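Local coordinates for protein glutathione S-transferase (Pseudomonas fluorescens, PDB 3M3M) that binds glutathione and probably transfers it to electrophilic substrates, as glutathione S-transferases generally do, at residues A[126-129]-A[130-134]; A[141-144]-A[145-149]. All blocks are in the same frame, centred on the assembly; numbering follows the deposited sequence.

Contact 1 of 2, residues A[126-129]-A[130-134]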
loop_
_atom_site.group_PDB
_atom_site.type_symbol
_atom_site.label_atom_id
_atom_site.label_comp_id
_atom_site.label_asym_id
_atom_site.label_seq_id
_atom_site.Cartn_x
_atom_site.Cartn_y
_atom_site.Cartn_z
ATOM N N GLU A 126 12.749 17.866 12.299
ATOM C CA GLU A 126 14.047 17.240 11.990
ATOM C C GLU A 126 13.811 15.776 11.487
ATOM O O GLU A 126 14.438 15.323 10.508
ATOM C CB GLU A 126 14.923 17.255 13.249
ATOM C CG GLU A 126 16.139 16.301 13.243
ATOM C CD GLU A 126 17.227 16.708 14.283
ATOM O OE1 GLU A 126 17.136 17.845 14.844
ATOM O OE2 GLU A 126 18.179 15.903 14.491
ATOM N N GLU A 127 12.986 15.040 12.208
ATOM C CA GLU A 127 12.550 13.649 11.854
ATOM C C GLU A 127 12.034 13.623 10.438
ATOM O O GLU A 127 12.447 12.773 9.631
ATOM C CB GLU A 127 11.453 13.169 12.799
ATOM C CG GLU A 127 10.827 11.855 12.423
ATOM C CD GLU A 127 9.676 11.440 13.332
ATOM O OE1 GLU A 127 9.354 12.191 14.267
ATOM O OE2 GLU A 127 9.089 10.360 13.073
ATOM N N TYR A 128 11.111 14.536 10.156
ATOM C CA TYR A 128 10.467 14.685 8.848
ATOM C C TYR A 128 11.462 14.922 7.729
ATOM O O TYR A 128 11.365 14.335 6.650
ATOM C CB TYR A 128 9.465 15.850 8.939
ATOM C CG TYR A 128 8.807 16.281 7.684
ATOM C CD1 TYR A 128 7.567 15.711 7.274
ATOM C CD2 TYR A 128 9.378 17.278 6.889
ATOM C CE1 TYR A 128 6.939 16.159 6.095
ATOM C CE2 TYR A 128 8.787 17.710 5.720
ATOM C CZ TYR A 128 7.552 17.163 5.327
ATOM O OH TYR A 128 6.937 17.685 4.209
ATOM N N LEU A 129 12.440 15.783 7.976
ATOM C CA LEU A 129 13.451 15.998 6.935
ATOM C C LEU A 129 14.293 14.738 6.667
ATOM O O LEU A 129 14.623 14.539 5.528
ATOM C CB LEU A 129 14.397 17.180 7.299
ATOM C CG LEU A 129 13.603 18.518 7.196
ATOM C CD1 LEU A 129 14.555 19.605 7.766
ATOM C CD2 LEU A 129 13.013 18.885 5.806
ATOM N N LYS A 130 14.592 13.959 7.695
ATOM C CA LYS A 130 15.328 12.670 7.526
ATOM C C LYS A 130 14.451 11.681 6.725
ATOM O O LYS A 130 14.953 10.977 5.816
ATOM C CB LYS A 130 15.744 12.048 8.840
ATOM C CG LYS A 130 16.812 12.932 9.657
ATOM C CD LYS A 130 17.133 12.335 11.043
ATOM C CE LYS A 130 18.510 12.821 11.540
ATOM N NZ LYS A 130 18.543 14.308 11.698
ATOM N N LEU A 131 13.149 11.640 7.047
ATOM C CA LEU A 131 12.204 10.781 6.264
ATOM C C LEU A 131 12.200 11.238 4.822
ATOM O O LEU A 131 12.114 10.453 3.910
ATOM C CB LEU A 131 10.792 10.877 6.859
ATOM C CG LEU A 131 10.652 10.492 8.325
ATOM C CD1 LEU A 131 9.161 10.722 8.748
ATOM C CD2 LEU A 131 11.092 9.049 8.659
ATOM N N HIS A 132 12.242 12.526 4.562
ATOM C CA HIS A 132 12.360 12.970 3.207
ATOM C C HIS A 132 13.587 12.414 2.504
ATOM O O HIS A 132 13.500 11.959 1.389
ATOM C CB HIS A 132 12.343 14.519 3.115
ATOM C CG HIS A 132 10.960 15.055 2.951
ATOM N ND1 HIS A 132 10.706 16.364 2.609
ATOM C CD2 HIS A 132 9.757 14.470 3.180
ATOM C CE1 HIS A 132 9.394 16.547 2.551
ATOM N NE2 HIS A 132 8.794 15.397 2.874
ATOM N N LYS A 133 14.730 12.466 3.151
ATOM C CA LYS A 133 15.961 11.987 2.483
ATOM C C LYS A 133 15.849 10.494 2.154
ATOM O O LYS A 133 16.160 10.115 1.009
ATOM C CB LYS A 133 17.195 12.189 3.386
ATOM C CG LYS A 133 17.520 13.712 3.360
ATOM C CD LYS A 133 18.825 14.041 4.131
ATOM C CE LYS A 133 18.878 15.596 4.255
ATOM N NZ LYS A 133 20.181 16.004 4.873
ATOM N N ARG A 134 15.311 9.707 3.085
ATOM C CA ARG A 134 15.290 8.265 2.869
ATOM C C ARG A 134 14.158 7.948 1.891
ATOM O O ARG A 134 14.303 6.972 1.108
ATOM C CB ARG A 134 15.111 7.484 4.201
ATOM C CG ARG A 134 16.379 7.687 5.038
ATOM C CD ARG A 134 16.417 6.941 6.371
ATOM N NE ARG A 134 17.416 5.870 6.325
ATOM C CZ ARG A 134 17.527 4.898 7.234
ATOM N NH1 ARG A 134 18.450 3.959 7.056
ATOM N NH2 ARG A 134 16.720 4.855 8.314
HETATM O O HOH W 1 16.899 16.301 9.848
#
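Glu126 and Lys130 run side by side, pointing the same way, and close a salt bridge one helical turn apart, with Lys130 NZ 3.2 Å from Glu126 OE2. The ammonium meets OE2 on its anti side, 30° out of the carboxylate plane. A bend at the last torsion of Lys130 (chi4 62°) turns NZ back, where it also donates to water 1. That water in turn donates to Glu126 O at 2.7 Å, so this carbonyl serves two donors, the other being Lys130 N at 3.1 Å. Glu126 and Lys130 are i/i+4 neighbours on helix 125-146 of the all-helical C-terminal domain of the glutathione S-transferase fold. Glu127 O takes Leu131 N at 2.9 Å, while the carboxylate of Glu127 is paired with Arg124. Leu131 leans CD1 toward Glu127 CG and packs on Val110 and Ile114 of helix 87-117. Tyr128 O accepts His132 N, and the two rings of this pair meet obliquely, planes at 46° and centroids 4.2 Å apart, Tyr128 CE2 lying over one face of the imidazole, offset toward its rim. Their polar ends are satisfied from other parts of the chain: Tyr128 OH bonds to Gln115 OE1, His132 NE2 to Gly174 O.

Contact 2 of 2, residues A[141-144]-A[145-149]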
loop_
_atom_site.group_PDB
_atom_site.type_symbol
_atom_site.label_atom_id
_atom_site.label_comp_id
_atom_site.label_asym_id
_atom_site.label_seq_id
_atom_site.Cartn_x
_atom_site.Cartn_y
_atom_site.Cartn_z
ATOM N N VAL A 141 15.044 4.671 -6.585
ATOM C CA VAL A 141 15.063 3.266 -7.070
ATOM C C VAL A 141 13.915 2.925 -8.051
ATOM O O VAL A 141 14.123 2.285 -9.106
ATOM C CB VAL A 141 15.027 2.287 -5.855
ATOM C CG1 VAL A 141 14.920 0.828 -6.357
ATOM C CG2 VAL A 141 16.319 2.502 -4.960
HETATM N N MSE A 142 12.690 3.353 -7.656
HETATM C CA MSE A 142 11.524 3.089 -8.478
HETATM C C MSE A 142 11.684 3.828 -9.845
HETATM O O MSE A 142 11.278 3.266 -10.853
HETATM C CB MSE A 142 10.243 3.633 -7.738
HETATM C CG MSE A 142 9.929 2.701 -6.561
HETATM SE SE MSE A 142 8.428 3.627 -5.588
HETATM C CE MSE A 142 7.061 3.495 -7.105
ATOM N N GLU A 143 12.131 5.085 -9.794
ATOM C CA GLU A 143 12.321 5.921 -11.038
ATOM C C GLU A 143 13.259 5.219 -11.992
ATOM O O GLU A 143 12.996 5.140 -13.202
ATOM C CB GLU A 143 12.809 7.324 -10.679
ATOM C CG GLU A 143 12.918 8.339 -11.929
ATOM C CD GLU A 143 11.558 8.766 -12.442
ATOM O OE1 GLU A 143 10.516 8.440 -11.756
ATOM O OE2 GLU A 143 11.569 9.453 -13.495
ATOM N N LYS A 144 14.396 4.696 -11.489
ATOM C CA LYS A 144 15.243 3.945 -12.427
ATOM C C LYS A 144 14.560 2.739 -13.031
ATOM O O LYS A 144 14.689 2.449 -14.228
ATOM C CB LYS A 144 16.512 3.539 -11.654
ATOM C CG LYS A 144 17.409 4.779 -11.494
ATOM C CD LYS A 144 18.689 4.384 -10.643
ATOM C CE LYS A 144 19.684 5.564 -10.361
ATOM N NZ LYS A 144 19.092 6.546 -9.299
ATOM N N GLN A 145 13.820 1.943 -12.239
ATOM C CA GLN A 145 13.201 0.820 -12.804
ATOM C C GLN A 145 12.114 1.203 -13.837
ATOM O O GLN A 145 12.028 0.569 -14.861
ATOM C CB GLN A 145 12.544 -0.117 -11.684
ATOM C CG GLN A 145 11.792 -1.358 -12.224
ATOM C CD GLN A 145 12.768 -2.389 -12.875
ATOM O OE1 GLN A 145 13.790 -2.702 -12.286
ATOM N NE2 GLN A 145 12.528 -2.768 -14.112
ATOM N N LEU A 146 11.313 2.212 -13.509
ATOM C CA LEU A 146 10.135 2.525 -14.332
ATOM C C LEU A 146 10.632 3.358 -15.557
ATOM O O LEU A 146 9.824 3.718 -16.411
ATOM C CB LEU A 146 9.157 3.324 -13.486
ATOM C CG LEU A 146 8.512 2.350 -12.447
ATOM C CD1 LEU A 146 7.771 3.200 -11.430
ATOM C CD2 LEU A 146 7.591 1.257 -13.143
ATOM N N SER A 147 11.932 3.712 -15.561
ATOM C CA SER A 147 12.505 4.430 -16.744
ATOM C C SER A 147 12.811 3.404 -17.832
ATOM O O SER A 147 13.130 3.787 -18.998
ATOM C CB SER A 147 13.731 5.300 -16.311
ATOM O OG SER A 147 13.274 6.414 -15.513
ATOM N N ARG A 148 12.740 2.116 -17.484
ATOM C CA ARG A 148 13.084 0.962 -18.305
ATOM C C ARG A 148 11.934 0.005 -18.590
ATOM O O ARG A 148 11.906 -0.645 -19.635
ATOM C CB ARG A 148 14.187 0.118 -17.680
ATOM C CG ARG A 148 15.427 0.952 -17.595
ATOM C CD ARG A 148 16.609 0.251 -17.020
ATOM N NE ARG A 148 17.731 1.220 -16.893
ATOM C CZ ARG A 148 18.509 1.677 -17.898
ATOM N NH1 ARG A 148 18.290 1.364 -19.184
ATOM N NH2 ARG A 148 19.508 2.501 -17.619
ATOM N N THR A 149 11.004 -0.172 -17.647
ATOM C CA THR A 149 9.863 -1.091 -17.860
ATOM C C THR A 149 8.613 -0.304 -17.404
ATOM O O THR A 149 8.676 0.604 -16.605
ATOM C CB THR A 149 9.931 -2.431 -17.041
ATOM O OG1 THR A 149 10.069 -2.118 -15.632
ATOM C CG2 THR A 149 11.092 -3.372 -17.482
HETATM O O HOH W 2 17.323 3.479 -15.365
#
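Gln145 N continues the i to i+4 bonding of helix 125-146, donating to Val141 O at 3.2 Å. The Gln145 side chain, bent at chi2, leads forward along the chain, where NE2 donates to Thr149 OG1 at 3.0 Å. That bond is nearly straight (173°) and lies in the amide plane. Leu146 N binds Met142 O at 2.9 Å, and the leucine side chain passes the same carbonyl, bringing CD1 within 4.4 Å of CE of Met142, a selenomethionine. Both apolar chains also rest on Trp187 of helix 182-192, and Met142 reaches helix 159-168 as well. With OG anti to its own carbonyl carbon (chi1 -70°), Ser147 donates its hydroxyl to Glu143 O at 2.7 Å from above the carbonyl plane. Ser147 N makes a weak bond to Lys144 O. Arg148 lays CG and CD near that carbonyl, and water 2 donates to Lys144 O and accepts a weak bond from Arg148 NE. Arg148 N and Thr149 N both donate to Gln145 O, while Thr149 OG1 is bonded to Tyr151 O. The helix's last carbonyls are thus served by a hydroxyl, a water and following backbone amides, one of them weakly; the Glu143 carboxylate, bonded to Gly183 N and Ile184 N, ties this helix to the amino-terminal end of helix 182-192, whose positive dipole end it would probably favour.

How the contacts relate
Both contacts belong to helix 125-146: contact 1 lies near its beginning and contact 2 at its end, their centres about 23 Å apart, with no touch between them. Contact 1 is a surface contact in which every residue is helical, and an ion pair and an oblique ring pair are added to the regular backbone bonds. Contact 2 is partly buried, carries no ion pair between its segments, and mixes apolar contact with polar closure where the helix gives way to loop. Helix 87-117 flanks both; contact 2 is packed against helices 159-168 and 182-192 as well. In each a water links a side chain to a backbone carbonyl, weakly on the arginine side in contact 2.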